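Local coordinates for SusD-like protein BACOVA_02651 (Bacteroides ovatus, PDB 5E75) that binds polysaccharide at the bacterial cell surface and probably captures xyloglucan before its transport into the periplasm for degradation, at residues D50-W55 with G446-A451; L298-T303 with G458-G463; N354-R359 with G416-N421; I402-I407 with P433-N438. One frame throughout, in Å; residues are numbered along the deposited sequence.

Followed from the N terminus, the chain runs through strand 51-52, helix 297-303, strand 355-359 and the start of helix 404-415 before any loop is closed. Contact 3 closes first, when 416-421 returns to 354-359; contact 4 crosses it, bringing 433-438 back to 402-407. Contact 1 then joins 446-451 to 50-55, a return across almost 400 residues, and contact 2 crosses contact 1 as 458-463 meets 298-303. Contacts 3 and 4 both lie within these two wider loops. Asp50 binds Met417 and Asn421, linking contact 1 to contact 3, while Thr449 and Ala451 meet Gly463, linking it to contact 2. Contact 4 stands apart among the helices.

Contact 1: D50-W55 with G446-A451; sequences DMYSPW and GYRTDA. With EDO (1,2-ethanediol), chain E.
Ser53 OG takes the backbone N-H of Trp55 at 3.1 Å and is also bonded to Asn56 N and Ser281 OG, so an ST turn fixes the chain where Pro54 comes up against Arg448. Pro54 CG sits over the centre of one face of the Arg448 guanidinium, 3.7 Å from Arg448 CZ, and the two side chains meet at about a right angle. The same Pro54 CG also covers part of the Trp55 indole. Tyr52 uses both its face and its rim. Gly446 CA lies over the ring in a CH-pi contact, 4.0 Å from the Tyr52 centroid and 18° off the normal, whereas Arg448 CD comes in at the ring edge, 3.7 Å from Tyr52 CE2. Strand 51-52, which carries this tyrosine, pairs antiparallel with strand 283-284, and the contact sets that small sheet beside the loop leading from helix 433-441 to strand 451-454. Arg448 CG stands between its backbone N and carbonyl carbon (chi1 57°), and the chain then runs extended to NE, carrying the charged end past the Tyr52 rim to Pro54. A 1,2-ethanediol, probably from the crystallisation liquor, accepts a nearly straight bond from Ser53 N to its O1, 3.0 Å long.

Contact 2: L298-T303 with G458-G463; sequences LRRNAT and GKLHFG
Arg300 reaches from helix 297-303 toward the start of strand 460-465, and its shaft and its flat end meet different partners. The shaft touches the side chain of Leu460, with Arg300 CD 4.2 Å from Leu460 CD1. The guanidinium turns its edge to the backbone of Gly458: Gly458 O lies near the guanidinium plane, 4.1 Å from Arg300 NH1, too far for a hydrogen bond. With CG beside the carbonyl carbon (chi1 -171°), the chain leaves the helix and then bends at chi3 (66°), which swings the planar end back so that Arg300 NH2 can donate to Asn301 OD1 at 3.0 Å. That acceptor lies in the guanidinium plane, the N-H...O angle is 156°, and Asn301 OD1 is also bonded to Ser309 OG, so the next residue of the helix steadies the group in its rotation. Arg300 NH2 also comes close to Lys454 NZ, a like charge. On the strand side Leu460 packs on Ile452 and Lys454 of strand 451-454 in a three-stranded antiparallel sheet, Phe462 packs against helix 286-291, and on the helix side Arg299 forms salt bridges with Glu410 and Glu414 of helix 404-415.

Contact 3: N354-R359 with G416-N421; sequences NTYILR and GMEYSN
Charge dominates the meeting of Arg359 with Glu418. The guanidinium grips the carboxylate side-on with two nitrogens, one to each oxygen: Arg359 NE donates to Glu418 OE1 at 2.9 Å, and Arg359 NH2 to Glu418 OE2 at 2.7 Å. Both oxygens use their syn lone pairs and both lie close to the guanidinium plane, although the two planes are turned 36° against each other. The arginine chain bends at chi3 (-76°), so its NE edge faces a glutamate that comes straight out beyond CG. Two waters lie between Tyr356 O and Glu418 O, within hydrogen-bonding distance of both; other acceptors nearby compete for their protons. Apolar contact is light: Thr355 CG2 comes to the edge of the Tyr419 ring, 4.3 Å from Tyr419 CD2. Glu418 OE1 approaches the Tyr356 ring obliquely, 3.9 Å from Tyr356 CD2, and within 354-359 Arg359 CD lies over the centre of that ring, which helps place the guanidinium. Strand 355-359 is thereby tied to the turn between helices 404-415 and 421-431. Arg359 NH1 also pairs with Glu243 and Glu414. Lys332 joins Arg359 at Glu418 OE2, and two positive groups around this buried carboxylate would probably favour its charged form.

Contact 4: I402-I407 with P433-N438; sequences ITLDDI and PDKMLN
The carboxylate of Asp405 is met by the Lys435 ammonium on the syn side of OD1: Lys435 NZ donates to Asp405 OD1 at 2.7 Å in a salt bridge, while Asp405 OD2 stays 3.9 Å from the same nitrogen. A second carboxylate, that of Asp406, is approached differently, on the anti side of OD2 and 17° out of its plane, where Thr403 N donates at 2.9 Å to Asp406 OD2. Lys435 runs extended along its whole length up to CE and turns only at its end (chi4 65°); this last bend brings NZ round to the aspartate. Leu404 CD2 comes to 4.3 Å from Lys435 CE, a loose apolar contact next to the ion pair. Leu404 also packs against helices 360-372 and 421-431. The salt bridge lies at the surface, and the position of Asp405 in the first turn of its helix would probably also suit its negative charge. Thr403 holds the N-cap position of helix 404-415. Such a helix start, held to helix 433-441 by a surface ion pair beside apolar packing, is consistent with the helix-rich architecture of the SusD family, which is grouped with the TPR clan.

Contact 1: D50-W55 with G446-A451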
loop_
_atom_site.group_PDB
_atom_site.type_symbol
_atom_site.label_atom_id
_atom_site.label_comp_id
_atom_site.label_asym_id
_atom_site.label_seq_id
_atom_site.Cartn_x
_atom_site.Cartn_y
_atom_site.Cartn_z
ATOM N N ASP A 50 -0.801 7.776 -8.446
ATOM C CA ASP A 50 -2.135 7.898 -7.846
ATOM C C ASP A 50 -2.489 9.382 -7.775
ATOM O O ASP A 50 -3.631 9.777 -8.016
ATOM C CB ASP A 50 -2.171 7.355 -6.411
ATOM C CG ASP A 50 -2.240 5.831 -6.306
ATOM O OD1 ASP A 50 -2.130 5.086 -7.289
ATOM O OD2 ASP A 50 -2.370 5.358 -5.154
ATOM N N MET A 51 -1.505 10.196 -7.404
ATOM C CA MET A 51 -1.711 11.624 -7.157
ATOM C C MET A 51 -0.395 12.367 -7.385
ATOM O O MET A 51 0.681 11.755 -7.498
ATOM C CB MET A 51 -2.269 11.852 -5.736
ATOM C CG MET A 51 -1.232 11.855 -4.608
ATOM S SD MET A 51 -0.385 10.300 -4.376
ATOM C CE MET A 51 0.820 10.808 -3.203
ATOM N N TYR A 52 -0.489 13.688 -7.461
ATOM C CA TYR A 52 0.655 14.538 -7.755
ATOM C C TYR A 52 0.513 15.888 -7.082
ATOM O O TYR A 52 -0.584 16.425 -6.966
ATOM C CB TYR A 52 0.761 14.742 -9.276
ATOM C CG TYR A 52 1.882 15.657 -9.735
ATOM C CD1 TYR A 52 3.197 15.216 -9.771
ATOM C CD2 TYR A 52 1.619 16.945 -10.175
ATOM C CE1 TYR A 52 4.220 16.040 -10.203
ATOM C CE2 TYR A 52 2.648 17.777 -10.598
ATOM C CZ TYR A 52 3.928 17.314 -10.622
ATOM O OH TYR A 52 4.951 18.145 -11.048
ATOM N N SER A 53 1.645 16.409 -6.631
ATOM C CA SER A 53 1.776 17.811 -6.245
ATOM C C SER A 53 3.067 18.336 -6.832
ATOM O O SER A 53 4.105 17.695 -6.697
ATOM C CB SER A 53 1.871 17.950 -4.731
ATOM O OG SER A 53 2.318 19.271 -4.398
ATOM N N PRO A 54 3.033 19.530 -7.438
ATOM C CA PRO A 54 4.274 20.100 -7.962
ATOM C C PRO A 54 5.263 20.498 -6.874
ATOM O O PRO A 54 6.441 20.683 -7.174
ATOM C CB PRO A 54 3.800 21.340 -8.731
ATOM C CG PRO A 54 2.489 21.684 -8.149
ATOM C CD PRO A 54 1.866 20.388 -7.714
ATOM N N TRP A 55 4.801 20.577 -5.631
ATOM C CA TRP A 55 5.656 21.037 -4.536
ATOM C C TRP A 55 6.030 19.953 -3.534
ATOM O O TRP A 55 7.034 20.084 -2.839
ATOM C CB TRP A 55 5.013 22.226 -3.827
ATOM C CG TRP A 55 4.739 23.357 -4.780
ATOM C CD1 TRP A 55 5.660 24.123 -5.426
ATOM C CD2 TRP A 55 3.459 23.816 -5.212
ATOM N NE1 TRP A 55 5.033 25.043 -6.231
ATOM C CE2 TRP A 55 3.679 24.875 -6.117
ATOM C CE3 TRP A 55 2.144 23.431 -4.924
ATOM C CZ2 TRP A 55 2.634 25.561 -6.731
ATOM C CZ3 TRP A 55 1.108 24.112 -5.534
ATOM C CH2 TRP A 55 1.359 25.165 -6.429
ATOM N N GLY A 446 3.222 14.146 -14.180
ATOM C CA GLY A 446 3.617 15.538 -13.997
ATOM C C GLY A 446 2.705 16.538 -14.686
ATOM O O GLY A 446 2.794 17.732 -14.398
ATOM N N TYR A 447 1.854 16.069 -15.591
ATOM C CA TYR A 447 0.808 16.921 -16.150
ATOM C C TYR A 447 -0.323 17.019 -15.148
ATOM O O TYR A 447 -0.721 16.026 -14.548
ATOM C CB TYR A 447 0.245 16.349 -17.444
ATOM C CG TYR A 447 1.115 16.518 -18.652
ATOM C CD1 TYR A 447 2.221 15.711 -18.854
ATOM C CD2 TYR A 447 0.811 17.477 -19.608
ATOM C CE1 TYR A 447 3.020 15.868 -19.977
ATOM C CE2 TYR A 447 1.591 17.636 -20.726
ATOM C CZ TYR A 447 2.695 16.837 -20.904
ATOM O OH TYR A 447 3.462 17.003 -22.033
ATOM N N ARG A 448 -0.840 18.221 -14.969
ATOM C CA ARG A 448 -1.948 18.474 -14.057
ATOM C C ARG A 448 -2.739 19.578 -14.733
ATOM O O ARG A 448 -2.326 20.082 -15.775
ATOM C CB ARG A 448 -1.434 18.910 -12.686
ATOM C CG ARG A 448 -0.545 20.131 -12.764
ATOM C CD ARG A 448 0.217 20.383 -11.499
ATOM N NE ARG A 448 1.313 21.328 -11.705
ATOM C CZ ARG A 448 1.244 22.636 -11.461
ATOM N NH1 ARG A 448 0.122 23.183 -11.004
ATOM N NH2 ARG A 448 2.306 23.403 -11.676
ATOM N N THR A 449 -3.880 19.948 -14.173
ATOM C CA THR A 449 -4.715 20.935 -14.847
ATOM C C THR A 449 -5.529 21.706 -13.821
ATOM O O THR A 449 -5.822 21.195 -12.746
ATOM C CB THR A 449 -5.576 20.258 -15.921
ATOM O OG1 THR A 449 -5.915 21.210 -16.939
ATOM C CG2 THR A 449 -6.832 19.614 -15.344
ATOM N N ASP A 450 -5.866 22.949 -14.158
ATOM C CA ASP A 450 -6.480 23.863 -13.208
ATOM C C ASP A 450 -7.902 23.503 -12.835
ATOM O O ASP A 450 -8.317 23.724 -11.690
ATOM C CB ASP A 450 -6.532 25.268 -13.795
ATOM C CG ASP A 450 -5.217 25.996 -13.717
ATOM O OD1 ASP A 450 -4.327 25.590 -12.945
ATOM O OD2 ASP A 450 -5.094 27.018 -14.429
ATOM N N ALA A 451 -8.664 22.979 -13.790
ATOM C CA ALA A 451 -10.073 22.729 -13.569
ATOM C C ALA A 451 -10.519 21.369 -14.055
ATOM O O ALA A 451 -10.310 20.991 -15.208
ATOM C CB ALA A 451 -10.924 23.824 -14.241
HETATM C C1 EDO E . 3.270 13.319 -5.406
HETATM O O1 EDO E . 3.863 14.513 -6.000
HETATM C C2 EDO E . 4.114 12.642 -4.316
HETATM O O2 EDO E . 5.115 11.809 -4.889
#

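Contact 2: L298-T303 with G458-G463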
loop_
_atom_site.group_PDB
_atom_site.type_symbol
_atom_site.label_atom_id
_atom_site.label_comp_id
_atom_site.label_asym_id
_atom_site.label_seq_id
_atom_site.Cartn_x
_atom_site.Cartn_y
_atom_site.Cartn_z
ATOM N N LEU A 298 -18.575 5.327 -6.646
ATOM C CA LEU A 298 -18.427 5.041 -5.217
ATOM C C LEU A 298 -16.941 4.960 -4.853
ATOM O O LEU A 298 -16.499 5.568 -3.877
ATOM C CB LEU A 298 -19.173 3.762 -4.809
ATOM C CG LEU A 298 -20.678 3.774 -5.118
ATOM C CD1 LEU A 298 -21.287 2.461 -4.689
ATOM C CD2 LEU A 298 -21.398 4.933 -4.438
ATOM N N ARG A 299 -16.173 4.223 -5.640
ATOM C CA ARG A 299 -14.750 4.139 -5.377
ATOM C C ARG A 299 -14.060 5.471 -5.687
ATOM O O ARG A 299 -13.181 5.907 -4.941
ATOM C CB ARG A 299 -14.094 2.983 -6.137
ATOM C CG ARG A 299 -14.516 1.599 -5.622
ATOM C CD ARG A 299 -13.651 0.481 -6.195
ATOM N NE ARG A 299 -13.910 0.312 -7.615
ATOM C CZ ARG A 299 -13.600 -0.767 -8.328
ATOM N NH1 ARG A 299 -12.983 -1.791 -7.766
ATOM N NH2 ARG A 299 -13.926 -0.813 -9.623
ATOM N N ARG A 300 -14.480 6.154 -6.745
ATOM C CA ARG A 300 -13.871 7.444 -7.049
ATOM C C ARG A 300 -14.116 8.421 -5.897
ATOM O O ARG A 300 -13.182 9.038 -5.402
ATOM C CB ARG A 300 -14.417 8.026 -8.362
ATOM C CG ARG A 300 -13.628 9.260 -8.815
ATOM C CD ARG A 300 -14.388 10.132 -9.800
ATOM N NE ARG A 300 -15.548 10.705 -9.135
ATOM C CZ ARG A 300 -16.704 10.997 -9.719
ATOM N NH1 ARG A 300 -16.883 10.833 -11.028
ATOM N NH2 ARG A 300 -17.687 11.483 -8.977
ATOM N N ASN A 301 -15.361 8.551 -5.453
ATOM C CA ASN A 301 -15.661 9.541 -4.411
ATOM C C ASN A 301 -14.967 9.228 -3.091
ATOM O O ASN A 301 -14.574 10.154 -2.347
ATOM C CB ASN A 301 -17.177 9.641 -4.146
ATOM C CG ASN A 301 -17.925 10.376 -5.219
ATOM O OD1 ASN A 301 -17.343 11.076 -6.042
ATOM N ND2 ASN A 301 -19.251 10.220 -5.213
ATOM N N ALA A 302 -14.834 7.939 -2.764
ATOM C CA ALA A 302 -14.173 7.572 -1.521
ATOM C C ALA A 302 -12.668 7.774 -1.582
ATOM O O ALA A 302 -11.987 7.688 -0.566
ATOM C CB ALA A 302 -14.491 6.125 -1.146
ATOM N N THR A 303 -12.140 8.007 -2.777
ATOM C CA THR A 303 -10.699 8.173 -2.943
ATOM C C THR A 303 -10.279 9.642 -3.128
ATOM O O THR A 303 -9.313 10.100 -2.482
ATOM C CB THR A 303 -10.155 7.287 -4.089
ATOM O OG1 THR A 303 -10.575 5.936 -3.874
ATOM C CG2 THR A 303 -8.657 7.316 -4.125
ATOM N N GLY A 458 -22.407 13.283 -15.385
ATOM C CA GLY A 458 -21.435 13.042 -14.326
ATOM C C GLY A 458 -20.045 12.687 -14.816
ATOM O O GLY A 458 -19.202 12.246 -14.035
ATOM N N LYS A 459 -19.790 12.886 -16.103
ATOM C CA LYS A 459 -18.491 12.567 -16.666
ATOM C C LYS A 459 -17.516 13.702 -16.362
ATOM O O LYS A 459 -17.893 14.876 -16.388
ATOM C CB LYS A 459 -18.584 12.335 -18.178
ATOM C CG LYS A 459 -17.246 12.047 -18.830
ATOM C CD LYS A 459 -17.349 11.880 -20.344
ATOM C CE LYS A 459 -15.964 12.000 -20.980
ATOM N NZ LYS A 459 -15.850 11.330 -22.310
ATOM N N LEU A 460 -16.264 13.346 -16.077
ATOM C CA LEU A 460 -15.236 14.334 -15.777
ATOM C C LEU A 460 -14.683 14.986 -17.037
ATOM O O LEU A 460 -14.476 14.314 -18.043
ATOM C CB LEU A 460 -14.085 13.672 -15.016
ATOM C CG LEU A 460 -14.396 13.182 -13.610
ATOM C CD1 LEU A 460 -13.172 12.460 -13.079
ATOM C CD2 LEU A 460 -14.795 14.305 -12.673
ATOM N N HIS A 461 -14.432 16.294 -16.961
ATOM C CA HIS A 461 -13.811 17.046 -18.045
ATOM C C HIS A 461 -12.624 17.809 -17.485
ATOM O O HIS A 461 -12.688 18.345 -16.373
ATOM C CB HIS A 461 -14.829 17.993 -18.696
ATOM C CG HIS A 461 -15.963 17.267 -19.349
ATOM N ND1 HIS A 461 -15.958 16.937 -20.689
ATOM C CD2 HIS A 461 -17.117 16.785 -18.844
ATOM C CE1 HIS A 461 -17.072 16.290 -20.979
ATOM N NE2 HIS A 461 -17.795 16.178 -19.880
ATOM N N PHE A 462 -11.538 17.825 -18.249
ATOM C CA PHE A 462 -10.243 18.322 -17.795
ATOM C C PHE A 462 -9.821 19.523 -18.631
ATOM O O PHE A 462 -9.871 19.478 -19.866
ATOM C CB PHE A 462 -9.167 17.221 -17.907
ATOM C CG PHE A 462 -9.505 15.949 -17.169
ATOM C CD1 PHE A 462 -10.263 14.964 -17.772
ATOM C CD2 PHE A 462 -9.070 15.743 -15.871
ATOM C CE1 PHE A 462 -10.579 13.799 -17.094
ATOM C CE2 PHE A 462 -9.386 14.583 -15.201
ATOM C CZ PHE A 462 -10.143 13.623 -15.802
ATOM N N GLY A 463 -9.409 20.593 -17.961
ATOM C CA GLY A 463 -8.961 21.790 -18.646
ATOM C C GLY A 463 -8.664 22.920 -17.681
ATOM O O GLY A 463 -8.054 22.730 -16.637
#

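Contact 3: N354-R359 with G416-N421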
loop_
_atom_site.group_PDB
_atom_site.type_symbol
_atom_site.label_atom_id
_atom_site.label_comp_id
_atom_site.label_asym_id
_atom_site.label_seq_id
_atom_site.Cartn_x
_atom_site.Cartn_y
_atom_site.Cartn_z
ATOM N N ASN A 354 -6.552 3.347 10.718
ATOM C CA ASN A 354 -5.478 2.395 10.524
ATOM C C ASN A 354 -4.890 2.540 9.119
ATOM O O ASN A 354 -5.530 3.142 8.227
ATOM C CB ASN A 354 -5.992 0.962 10.707
ATOM C CG ASN A 354 -6.178 0.578 12.160
ATOM O OD1 ASN A 354 -5.720 1.270 13.071
ATOM N ND2 ASN A 354 -6.850 -0.533 12.377
ATOM N N THR A 355 -3.691 1.993 8.915
ATOM C CA THR A 355 -3.094 1.950 7.575
ATOM C C THR A 355 -3.139 0.511 7.078
ATOM O O THR A 355 -2.493 -0.369 7.622
ATOM C CB THR A 355 -1.626 2.422 7.584
ATOM O OG1 THR A 355 -1.554 3.755 8.102
ATOM C CG2 THR A 355 -1.023 2.411 6.188
ATOM N N TYR A 356 -3.937 0.246 6.055
ATOM C CA TYR A 356 -4.045 -1.102 5.515
ATOM C C TYR A 356 -2.713 -1.622 4.983
ATOM O O TYR A 356 -1.965 -0.893 4.322
ATOM C CB TYR A 356 -5.065 -1.150 4.381
ATOM C CG TYR A 356 -6.495 -1.070 4.830
ATOM C CD1 TYR A 356 -7.078 -2.118 5.535
ATOM C CD2 TYR A 356 -7.276 0.035 4.539
ATOM C CE1 TYR A 356 -8.379 -2.067 5.953
ATOM C CE2 TYR A 356 -8.612 0.094 4.952
ATOM C CZ TYR A 356 -9.142 -0.972 5.675
ATOM O OH TYR A 356 -10.445 -0.954 6.107
ATOM N N ILE A 357 -2.437 -2.892 5.273
ATOM C CA ILE A 357 -1.360 -3.636 4.639
ATOM C C ILE A 357 -1.956 -4.656 3.668
ATOM O O ILE A 357 -1.474 -4.798 2.540
ATOM C CB ILE A 357 -0.438 -4.309 5.683
ATOM C CG1 ILE A 357 0.306 -3.240 6.482
ATOM C CG2 ILE A 357 0.550 -5.275 5.014
ATOM C CD1 ILE A 357 1.093 -3.776 7.689
ATOM N N LEU A 358 -3.014 -5.347 4.095
ATOM C CA LEU A 358 -3.721 -6.293 3.236
ATOM C C LEU A 358 -5.236 -6.284 3.467
ATOM O O LEU A 358 -5.691 -6.510 4.595
ATOM C CB LEU A 358 -3.204 -7.717 3.452
ATOM C CG LEU A 358 -3.812 -8.793 2.536
ATOM C CD1 LEU A 358 -3.360 -8.578 1.094
ATOM C CD2 LEU A 358 -3.443 -10.180 3.030
ATOM N N ARG A 359 -6.003 -6.030 2.406
ATOM C CA ARG A 359 -7.449 -6.212 2.418
ATOM C C ARG A 359 -7.858 -7.486 1.672
ATOM O O ARG A 359 -7.190 -7.919 0.734
ATOM C CB ARG A 359 -8.153 -5.011 1.757
ATOM C CG ARG A 359 -8.141 -3.774 2.591
ATOM C CD ARG A 359 -9.179 -2.770 2.155
ATOM N NE ARG A 359 -8.880 -1.999 0.952
ATOM C CZ ARG A 359 -9.507 -2.127 -0.213
ATOM N NH1 ARG A 359 -10.364 -3.119 -0.433
ATOM N NH2 ARG A 359 -9.242 -1.273 -1.190
ATOM N N GLY A 416 -6.439 2.818 -4.889
ATOM C CA GLY A 416 -5.955 4.186 -4.972
ATOM C C GLY A 416 -5.802 4.828 -3.606
ATOM O O GLY A 416 -6.672 4.690 -2.743
ATOM N N MET A 417 -4.677 5.518 -3.404
ATOM C CA MET A 417 -4.388 6.217 -2.141
ATOM C C MET A 417 -4.313 5.273 -0.941
ATOM O O MET A 417 -4.487 5.689 0.193
ATOM C CB MET A 417 -5.369 7.379 -1.899
ATOM C CG MET A 417 -5.306 8.481 -2.960
ATOM S SD MET A 417 -3.642 9.062 -3.344
ATOM C CE MET A 417 -2.995 9.396 -1.690
ATOM N N GLU A 418 -3.977 4.010 -1.186
ATOM C CA GLU A 418 -3.653 3.061 -0.108
ATOM C C GLU A 418 -2.172 2.700 -0.098
ATOM O O GLU A 418 -1.757 1.802 0.630
ATOM C CB GLU A 418 -4.507 1.790 -0.183
ATOM C CG GLU A 418 -5.954 2.082 0.148
ATOM C CD GLU A 418 -6.868 0.880 0.054
ATOM O OE1 GLU A 418 -6.579 -0.186 0.663
ATOM O OE2 GLU A 418 -7.907 1.055 -0.597
ATOM N N TYR A 419 -1.377 3.420 -0.872
ATOM C CA TYR A 419 0.082 3.296 -0.814
ATOM C C TYR A 419 0.553 1.906 -1.206
ATOM O O TYR A 419 1.545 1.416 -0.676
ATOM C CB TYR A 419 0.602 3.712 0.571
ATOM C CG TYR A 419 -0.252 4.782 1.258
ATOM C CD1 TYR A 419 -0.494 6.022 0.683
ATOM C CD2 TYR A 419 -0.828 4.512 2.494
ATOM C CE1 TYR A 419 -1.315 6.977 1.350
ATOM C CE2 TYR A 419 -1.622 5.438 3.147
ATOM C CZ TYR A 419 -1.867 6.646 2.564
ATOM O OH TYR A 419 -2.666 7.527 3.281
ATOM N N SER A 420 -0.156 1.298 -2.155
ATOM C CA SER A 420 0.143 -0.049 -2.610
ATOM C C SER A 420 0.366 -0.164 -4.120
ATOM O O SER A 420 1.035 -1.083 -4.573
ATOM C CB SER A 420 -0.999 -0.984 -2.209
ATOM O OG SER A 420 -2.230 -0.516 -2.723
ATOM N N ASN A 421 -0.200 0.734 -4.907
ATOM C CA ASN A 421 -0.163 0.566 -6.347
ATOM C C ASN A 421 1.248 0.540 -6.907
ATOM O O ASN A 421 1.501 -0.192 -7.852
ATOM C CB ASN A 421 -1.014 1.625 -7.062
ATOM C CG ASN A 421 -2.508 1.372 -6.948
ATOM O OD1 ASN A 421 -2.957 0.238 -6.748
ATOM N ND2 ASN A 421 -3.279 2.430 -7.096
HETATM O O HOH W 1 -2.694 1.622 3.176
HETATM O O HOH W 2 -1.823 -0.924 1.325
#

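Contact 4: I402-I407 with P433-N438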
loop_
_atom_site.group_PDB
_atom_site.type_symbol
_atom_site.label_atom_id
_atom_site.label_comp_id
_atom_site.label_asym_id
_atom_site.label_seq_id
_atom_site.Cartn_x
_atom_site.Cartn_y
_atom_site.Cartn_z
ATOM N N ILE A 402 -11.593 -11.448 -18.529
ATOM C CA ILE A 402 -10.607 -10.445 -18.145
ATOM C C ILE A 402 -9.251 -10.740 -18.741
ATOM O O ILE A 402 -8.902 -11.906 -19.002
ATOM C CB ILE A 402 -10.461 -10.312 -16.602
ATOM C CG1 ILE A 402 -10.013 -11.621 -15.952
ATOM C CG2 ILE A 402 -11.779 -9.850 -15.994
ATOM C CD1 ILE A 402 -9.791 -11.522 -14.435
ATOM N N THR A 403 -8.501 -9.666 -18.958
ATOM C CA THR A 403 -7.111 -9.730 -19.358
ATOM C C THR A 403 -6.246 -9.076 -18.272
ATOM O O THR A 403 -6.762 -8.517 -17.289
ATOM C CB THR A 403 -6.860 -8.948 -20.650
ATOM O OG1 THR A 403 -7.013 -7.548 -20.394
ATOM C CG2 THR A 403 -7.828 -9.363 -21.772
ATOM N N LEU A 404 -4.932 -9.127 -18.450
ATOM C CA LEU A 404 -4.033 -8.463 -17.515
ATOM C C LEU A 404 -4.349 -6.958 -17.473
ATOM O O LEU A 404 -4.284 -6.333 -16.410
ATOM C CB LEU A 404 -2.574 -8.722 -17.881
ATOM C CG LEU A 404 -1.555 -8.112 -16.909
ATOM C CD1 LEU A 404 -1.669 -8.714 -15.505
ATOM C CD2 LEU A 404 -0.147 -8.259 -17.458
ATOM N N ASP A 405 -4.702 -6.362 -18.606
ATOM C CA ASP A 405 -5.042 -4.945 -18.613
ATOM C C ASP A 405 -6.255 -4.636 -17.737
ATOM O O ASP A 405 -6.300 -3.591 -17.078
ATOM C CB ASP A 405 -5.289 -4.456 -20.044
ATOM C CG ASP A 405 -4.021 -4.375 -20.861
ATOM O OD1 ASP A 405 -2.920 -4.229 -20.286
ATOM O OD2 ASP A 405 -4.136 -4.451 -22.107
ATOM N N ASP A 406 -7.224 -5.536 -17.698
ATOM C CA ASP A 406 -8.385 -5.358 -16.834
ATOM C C ASP A 406 -7.966 -5.432 -15.371
ATOM O O ASP A 406 -8.480 -4.688 -14.540
ATOM C CB ASP A 406 -9.449 -6.430 -17.094
ATOM C CG ASP A 406 -10.086 -6.311 -18.450
ATOM O OD1 ASP A 406 -10.541 -5.203 -18.807
ATOM O OD2 ASP A 406 -10.135 -7.337 -19.157
ATOM N N ILE A 407 -7.029 -6.321 -15.062
ATOM C CA ILE A 407 -6.556 -6.479 -13.690
ATOM C C ILE A 407 -5.763 -5.262 -13.233
ATOM O O ILE A 407 -5.944 -4.792 -12.099
ATOM C CB ILE A 407 -5.739 -7.769 -13.532
ATOM C CG1 ILE A 407 -6.683 -8.950 -13.760
ATOM C CG2 ILE A 407 -5.085 -7.841 -12.158
ATOM C CD1 ILE A 407 -6.039 -10.309 -13.790
ATOM N N PRO A 433 8.699 -6.006 -18.675
ATOM C CA PRO A 433 9.303 -4.672 -18.586
ATOM C C PRO A 433 8.976 -3.739 -19.743
ATOM O O PRO A 433 8.724 -2.565 -19.520
ATOM C CB PRO A 433 10.812 -4.958 -18.510
ATOM C CG PRO A 433 10.964 -6.397 -18.939
ATOM C CD PRO A 433 9.709 -7.066 -18.521
ATOM N N ASP A 434 8.960 -4.244 -20.965
ATOM C CA ASP A 434 8.694 -3.375 -22.093
ATOM C C ASP A 434 7.261 -2.861 -22.037
ATOM O O ASP A 434 7.023 -1.673 -22.255
ATOM C CB ASP A 434 8.985 -4.091 -23.419
ATOM C CG ASP A 434 10.460 -4.380 -23.601
ATOM O OD1 ASP A 434 11.288 -3.517 -23.226
ATOM O OD2 ASP A 434 10.794 -5.472 -24.102
ATOM N N LYS A 435 6.305 -3.732 -21.744
ATOM C CA LYS A 435 4.924 -3.290 -21.590
ATOM C C LYS A 435 4.827 -2.204 -20.517
ATOM O O LYS A 435 4.167 -1.179 -20.700
ATOM C CB LYS A 435 4.022 -4.459 -21.192
ATOM C CG LYS A 435 2.578 -4.069 -20.867
ATOM C CD LYS A 435 1.796 -5.228 -20.258
ATOM C CE LYS A 435 0.346 -4.854 -19.982
ATOM N NZ LYS A 435 -0.379 -4.567 -21.254
ATOM N N MET A 436 5.422 -2.446 -19.360
ATOM C CA MET A 436 5.251 -1.495 -18.273
ATOM C C MET A 436 6.004 -0.181 -18.457
ATOM O O MET A 436 5.529 0.853 -18.025
ATOM C CB MET A 436 5.604 -2.135 -16.928
ATOM C CG MET A 436 4.684 -3.288 -16.551
ATOM S SD MET A 436 2.917 -2.958 -16.718
ATOM C CE MET A 436 2.691 -1.598 -15.588
ATOM N N LEU A 437 7.166 -0.191 -19.105
ATOM C CA LEU A 437 7.826 1.069 -19.409
ATOM C C LEU A 437 6.947 1.898 -20.351
ATOM O O LEU A 437 6.821 3.111 -20.191
ATOM C CB LEU A 437 9.204 0.828 -20.022
ATOM C CG LEU A 437 10.254 0.286 -19.042
ATOM C CD1 LEU A 437 11.521 -0.087 -19.811
ATOM C CD2 LEU A 437 10.559 1.263 -17.922
ATOM N N ASN A 438 6.328 1.250 -21.331
ATOM C CA ASN A 438 5.415 1.966 -22.224
ATOM C C ASN A 438 4.225 2.510 -21.440
ATOM O O ASN A 438 3.810 3.655 -21.623
ATOM C CB ASN A 438 4.944 1.041 -23.342
ATOM C CG ASN A 438 3.950 1.707 -24.262
ATOM O OD1 ASN A 438 2.743 1.489 -24.157
ATOM N ND2 ASN A 438 4.452 2.544 -25.155
#